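Local atomic coordinates of acetyl xylan esterase (Metagenome, PDB entry 6XYC), a protein that hydrolyses acetyl and feruloyl esters on xylan, acting as a bifunctional esterase of the alpha/beta hydrolase clan from gut microbes. Residues G170-A175 / I209-F214; V181-A186 / D198-P203. One frame throughout, in Å; residues are numbered along the deposited sequence.

Contact 1: G170-A175 / I209-F214; sequences GPVDMA and ISPINF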
loop_
_atom_site.group_PDB
_atom_site.type_symbol
_atom_site.label_atom_id
_atom_site.label_comp_id
_atom_site.label_asym_id
_atom_site.label_seq_id
_atom_site.Cartn_x
_atom_site.Cartn_y
_atom_site.Cartn_z
ATOM N N GLY A 170 1.089 1.851 -8.934
ATOM C CA GLY A 170 1.206 0.472 -8.510
ATOM C C GLY A 170 0.871 -0.513 -9.612
ATOM O O GLY A 170 -0.027 -0.285 -10.432
ATOM N N PRO A 171 1.609 -1.626 -9.672
ATOM C CA PRO A 171 1.251 -2.736 -10.556
ATOM C C PRO A 171 0.080 -3.511 -9.956
ATOM O O PRO A 171 0.228 -4.159 -8.912
ATOM C CB PRO A 171 2.526 -3.574 -10.617
ATOM C CG PRO A 171 3.159 -3.367 -9.285
ATOM C CD PRO A 171 2.825 -1.942 -8.874
ATOM N N VAL A 172 -1.072 -3.453 -10.610
ATOM C CA VAL A 172 -2.300 -3.939 -9.985
ATOM C C VAL A 172 -3.054 -4.924 -10.871
ATOM O O VAL A 172 -4.075 -5.488 -10.459
ATOM C CB VAL A 172 -3.221 -2.758 -9.627
ATOM C CG1 VAL A 172 -2.574 -1.839 -8.606
ATOM C CG2 VAL A 172 -3.602 -1.962 -10.895
ATOM N N ASP A 173 -2.560 -5.139 -12.096
ATOM C CA ASP A 173 -3.254 -5.912 -13.118
ATOM C C ASP A 173 -2.191 -6.743 -13.849
ATOM O O ASP A 173 -1.803 -6.471 -14.984
ATOM C CB ASP A 173 -4.024 -4.988 -14.071
ATOM C CG ASP A 173 -4.826 -5.736 -15.115
ATOM O OD1 ASP A 173 -5.120 -6.933 -14.924
ATOM O OD2 ASP A 173 -5.175 -5.119 -16.143
ATOM N N MET A 174 -1.691 -7.781 -13.177
ATOM C CA MET A 174 -0.554 -8.516 -13.705
ATOM C C MET A 174 -0.921 -9.403 -14.886
ATOM O O MET A 174 -0.013 -9.892 -15.576
ATOM C CB MET A 174 0.091 -9.353 -12.597
ATOM C CG MET A 174 1.299 -8.687 -11.968
ATOM S SD MET A 174 0.969 -7.056 -11.265
ATOM C CE MET A 174 0.099 -7.497 -9.759
ATOM N N ALA A 175 -2.215 -9.598 -15.162
ATOM C CA ALA A 175 -2.619 -10.253 -16.404
ATOM C C ALA A 175 -2.263 -9.410 -17.622
ATOM O O ALA A 175 -2.183 -9.943 -18.733
ATOM C CB ALA A 175 -4.122 -10.534 -16.387
ATOM N N ILE A 209 -2.881 -12.189 -7.111
ATOM C CA ILE A 209 -1.968 -11.103 -6.767
ATOM C C ILE A 209 -2.405 -9.774 -7.366
ATOM O O ILE A 209 -1.718 -8.763 -7.180
ATOM C CB ILE A 209 -0.517 -11.407 -7.197
ATOM C CG1 ILE A 209 -0.405 -11.553 -8.716
ATOM C CG2 ILE A 209 -0.004 -12.654 -6.481
ATOM C CD1 ILE A 209 1.012 -11.572 -9.224
ATOM N N SER A 210 -3.522 -9.746 -8.092
ATOM C CA SER A 210 -3.930 -8.550 -8.821
ATOM C C SER A 210 -5.184 -7.965 -8.186
ATOM O O SER A 210 -6.295 -8.474 -8.415
ATOM C CB SER A 210 -4.169 -8.876 -10.298
ATOM O OG SER A 210 -2.994 -9.394 -10.895
ATOM N N PRO A 211 -5.068 -6.893 -7.395
ATOM C CA PRO A 211 -6.249 -6.375 -6.676
ATOM C C PRO A 211 -7.331 -5.828 -7.594
ATOM O O PRO A 211 -8.474 -5.657 -7.148
ATOM C CB PRO A 211 -5.666 -5.273 -5.776
ATOM C CG PRO A 211 -4.408 -4.834 -6.474
ATOM C CD PRO A 211 -3.874 -6.050 -7.198
ATOM N N ILE A 212 -7.014 -5.554 -8.862
ATOM C CA ILE A 212 -8.015 -5.083 -9.809
ATOM C C ILE A 212 -9.175 -6.061 -9.898
ATOM O O ILE A 212 -10.303 -5.675 -10.236
ATOM C CB ILE A 212 -7.350 -4.858 -11.193
ATOM C CG1 ILE A 212 -8.255 -4.026 -12.099
ATOM C CG2 ILE A 212 -6.998 -6.194 -11.840
ATOM C CD1 ILE A 212 -7.550 -3.535 -13.354
ATOM N N ASN A 213 -8.935 -7.328 -9.567
ATOM C CA ASN A 213 -9.960 -8.345 -9.730
ATOM C C ASN A 213 -11.026 -8.336 -8.639
ATOM O O ASN A 213 -12.049 -9.009 -8.799
ATOM C CB ASN A 213 -9.327 -9.739 -9.756
ATOM C CG ASN A 213 -8.535 -10.000 -11.013
ATOM O OD1 ASN A 213 -7.368 -10.381 -10.951
ATOM N ND2 ASN A 213 -9.164 -9.802 -12.169
ATOM N N PHE A 214 -10.827 -7.601 -7.547
ATOM C CA PHE A 214 -11.683 -7.719 -6.374
ATOM C C PHE A 214 -12.336 -6.403 -5.984
ATOM O O PHE A 214 -12.888 -6.294 -4.884
ATOM C CB PHE A 214 -10.844 -8.308 -5.247
ATOM C CG PHE A 214 -10.061 -9.522 -5.671
ATOM C CD1 PHE A 214 -10.702 -10.737 -5.849
ATOM C CD2 PHE A 214 -8.700 -9.443 -5.926
ATOM C CE1 PHE A 214 -9.996 -11.854 -6.245
ATOM C CE2 PHE A 214 -7.985 -10.558 -6.324
ATOM C CZ PHE A 214 -8.637 -11.766 -6.485
#
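One face of the Asp-173 carboxylate is covered by Ile-212, whose CD1 lies over Asp-173 CG at 3.9 Å while its CG2 comes within 3.7 Å of Asp-173 OD1. Asp-173 OD2 accepts from His-176 and from Asn-240 of helix 236-248, and the branched Ile-212 fills the face of the carboxylate on its side. Beside it, the carbonyl of Val-172 is pressed into the turn: its O takes a weak bond from Ile-212 N (3.3 Å) and touches Ser-210 CB and Pro-211 CD. Pro-211 opens a short 3-10 turn, in which its own O and that of Ser-210 bind the N-H groups of Phe-214 and Asn-213, while the N-H of Ile-212 serves the Val-172 carbonyl across the contact. In this alpha/beta hydrolase, 170-175 lies in the loop that follows strand 164-168 of the central sheet, and 209-214 follows helix 203-208. Ser-210 ties them together: its OG accepts from Met-174 N (3.1 Å, 156°) and donates to Val-206 O in that helix. An alanine here would remove OG, probably leaving Met-174 N without the acceptor it has across this buried contact and loosening the tie to Val-206 O. Met-174 crosses Ile-209 at about a right angle, CG to CD1 4.0 Å. Its flexible thioether chain folds back, chi3 75° bringing CE to 3.4 Å from Ile-209 O, a carbonyl that also accepts a bond from His-125 NE2.

Contact 2: V181-A186 / D198-P203; sequences VAPNDA and DPREEP
Neither 181-186 nor the facing part of 198-203 forms a strand, yet the two backbones come close at two points, Pro-183 with Arg-200 and, more tightly, Ala-186 with Asp-198, whose CA atoms are 4.1 Å apart. Between these points the carbonyl of Asn-184 rests on the Pro-199 ring, its O 3.2 Å from Pro-199 CD. Pro-183 meets the same residue with its own ring, CB to CB 3.9 Å; two rigid prolines suit a junction that relies on shape rather than on paired N-H and C=O groups. Pro-199 also begins a 3-10 turn, and Asp-198 just before it forms an Asx turn, OD1 accepting from Arg-200 N. That oxygen is gripped a second time, by Arg-200 NE, in a nearly straight bond (3.1 Å, 176°) to its syn lone pair and in the guanidinium plane. The bend at chi3 of -59° turns NE back for this, and NH2 completes a side-on salt bridge at Asp-198 OD2 (2.9 Å). Asp-185 CB lies over one face of the guanidinium, 3.4 Å above its plane and toward the rim, while Arg-200 CG packs on Pro-183 O at 3.3 Å. Asp-198 OD1 also lies 3.4 Å from Asn-184 O, two acceptors that cannot bond each other; the arginine's charge, and the bonds OD1 receives from Arg-200 N and NE, probably offset their repulsion and may help 181-186 pack this closely.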
loop_
_atom_site.group_PDB
_atom_site.type_symbol
_atom_site.label_atom_id
_atom_site.label_comp_id
_atom_site.label_asym_id
_atom_site.label_seq_id
_atom_site.Cartn_x
_atom_site.Cartn_y
_atom_site.Cartn_z
ATOM N N VAL A 181 -0.748 -6.080 -22.230
ATOM C CA VAL A 181 -1.785 -6.968 -22.740
ATOM C C VAL A 181 -1.645 -8.435 -22.356
ATOM O O VAL A 181 -2.503 -9.251 -22.709
ATOM C CB VAL A 181 -1.865 -6.873 -24.279
ATOM C CG1 VAL A 181 -2.148 -5.459 -24.751
ATOM C CG2 VAL A 181 -0.570 -7.395 -24.918
ATOM N N ALA A 182 -0.598 -8.797 -21.628
ATOM C CA ALA A 182 -0.382 -10.203 -21.323
ATOM C C ALA A 182 0.440 -10.302 -20.050
ATOM O O ALA A 182 1.034 -9.310 -19.613
ATOM C CB ALA A 182 0.323 -10.920 -22.481
ATOM N N PRO A 183 0.492 -11.483 -19.430
ATOM C CA PRO A 183 1.351 -11.667 -18.251
ATOM C C PRO A 183 2.823 -11.729 -18.643
ATOM O O PRO A 183 3.184 -12.072 -19.773
ATOM C CB PRO A 183 0.876 -13.000 -17.649
ATOM C CG PRO A 183 -0.430 -13.350 -18.383
ATOM C CD PRO A 183 -0.291 -12.694 -19.735
ATOM N N ASN A 184 3.679 -11.361 -17.686
ATOM C CA ASN A 184 5.116 -11.422 -17.873
ATOM C C ASN A 184 5.609 -12.863 -17.753
ATOM O O ASN A 184 4.868 -13.771 -17.377
ATOM C CB ASN A 184 5.830 -10.536 -16.851
ATOM C CG ASN A 184 6.033 -9.118 -17.340
ATOM O OD1 ASN A 184 6.384 -8.888 -18.499
ATOM N ND2 ASN A 184 5.827 -8.155 -16.453
ATOM N N ASP A 185 6.889 -13.067 -18.072
ATOM C CA ASP A 185 7.474 -14.398 -18.031
ATOM C C ASP A 185 8.086 -14.653 -16.649
ATOM O O ASP A 185 7.953 -13.846 -15.724
ATOM C CB ASP A 185 8.474 -14.575 -19.178
ATOM C CG ASP A 185 9.737 -13.736 -19.020
ATOM O OD1 ASP A 185 10.004 -13.216 -17.917
ATOM O OD2 ASP A 185 10.478 -13.593 -20.018
ATOM N N ALA A 186 8.762 -15.794 -16.493
ATOM C CA ALA A 186 9.245 -16.229 -15.187
ATOM C C ALA A 186 10.429 -15.415 -14.686
ATOM O O ALA A 186 10.874 -15.626 -13.552
ATOM C CB ALA A 186 9.619 -17.713 -15.247
ATOM N N ASP A 198 5.960 -19.220 -13.967
ATOM C CA ASP A 198 5.731 -18.383 -15.140
ATOM C C ASP A 198 4.329 -17.795 -15.059
ATOM O O ASP A 198 3.345 -18.535 -15.184
ATOM C CB ASP A 198 5.904 -19.196 -16.423
ATOM C CG ASP A 198 5.795 -18.349 -17.682
ATOM O OD1 ASP A 198 5.425 -17.159 -17.587
ATOM O OD2 ASP A 198 6.080 -18.878 -18.779
ATOM N N PRO A 199 4.181 -16.482 -14.848
ATOM C CA PRO A 199 2.821 -15.916 -14.785
ATOM C C PRO A 199 1.963 -16.280 -15.988
ATOM O O PRO A 199 0.738 -16.387 -15.861
ATOM C CB PRO A 199 3.074 -14.401 -14.701
ATOM C CG PRO A 199 4.442 -14.287 -14.061
ATOM C CD PRO A 199 5.221 -15.451 -14.657
ATOM N N ARG A 200 2.579 -16.485 -17.157
ATOM C CA ARG A 200 1.822 -16.845 -18.350
ATOM C C ARG A 200 1.191 -18.224 -18.228
ATOM O O ARG A 200 0.272 -18.541 -18.992
ATOM C CB ARG A 200 2.715 -16.795 -19.585
ATOM C CG ARG A 200 3.235 -15.415 -19.920
ATOM C CD ARG A 200 4.306 -15.499 -20.995
ATOM N NE ARG A 200 5.427 -16.338 -20.580
ATOM C CZ ARG A 200 6.407 -16.735 -21.389
ATOM N NH1 ARG A 200 6.412 -16.368 -22.663
ATOM N NH2 ARG A 200 7.385 -17.496 -20.918
ATOM N N GLU A 201 1.649 -19.044 -17.285
ATOM C CA GLU A 201 1.092 -20.374 -17.080
ATOM C C GLU A 201 0.256 -20.478 -15.816
ATOM O O GLU A 201 -0.191 -21.581 -15.481
ATOM C CB GLU A 201 2.213 -21.419 -17.012
ATOM C CG GLU A 201 3.058 -21.524 -18.265
ATOM C CD GLU A 201 4.361 -22.263 -18.030
ATOM O OE1 GLU A 201 4.491 -22.917 -16.973
ATOM O OE2 GLU A 201 5.252 -22.188 -18.900
ATOM N N GLU A 202 0.034 -19.373 -15.101
ATOM C CA GLU A 202 -0.542 -19.410 -13.756
ATOM C C GLU A 202 -1.658 -18.381 -13.637
ATOM O O GLU A 202 -1.558 -17.413 -12.872
ATOM C CB GLU A 202 0.543 -19.167 -12.706
ATOM C CG GLU A 202 1.754 -20.079 -12.841
ATOM C CD GLU A 202 1.468 -21.494 -12.388
ATOM O OE1 GLU A 202 0.418 -21.716 -11.758
ATOM O OE2 GLU A 202 2.295 -22.385 -12.658
ATOM N N PRO A 203 -2.764 -18.589 -14.351
ATOM C CA PRO A 203 -3.864 -17.611 -14.285
ATOM C C PRO A 203 -4.455 -17.460 -12.894
ATOM O O PRO A 203 -4.941 -16.373 -12.548
ATOM C CB PRO A 203 -4.904 -18.155 -15.281
ATOM C CG PRO A 203 -4.250 -19.299 -16.006
ATOM C CD PRO A 203 -3.104 -19.776 -15.152
#

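Contact 2 lies within the excursion of chain that contact 1 brings together at its base, the two having centres 13 Å apart. They meet directly at Pro-183, whose CD is 3.5 Å from Ala-175 O and whose CB is 3.8 Å from Met-174 O. Both reach the pocket holding the inhibitor 4-(2-aminoethyl)benzenesulfonyl fluoride. Contact 1 supplies Pro-171, which touches the ligand, and the side chain of Met-174 is about 6 Å from the bound inhibitor. From contact 2 comes Asn-184, its side chain about 3 Å from the bound inhibitor and hydrogen-bonded to Glu-190. Ser-121, the probable nucleophile, and His-262 belong to the same pocket, so the excursion forms part of its wall.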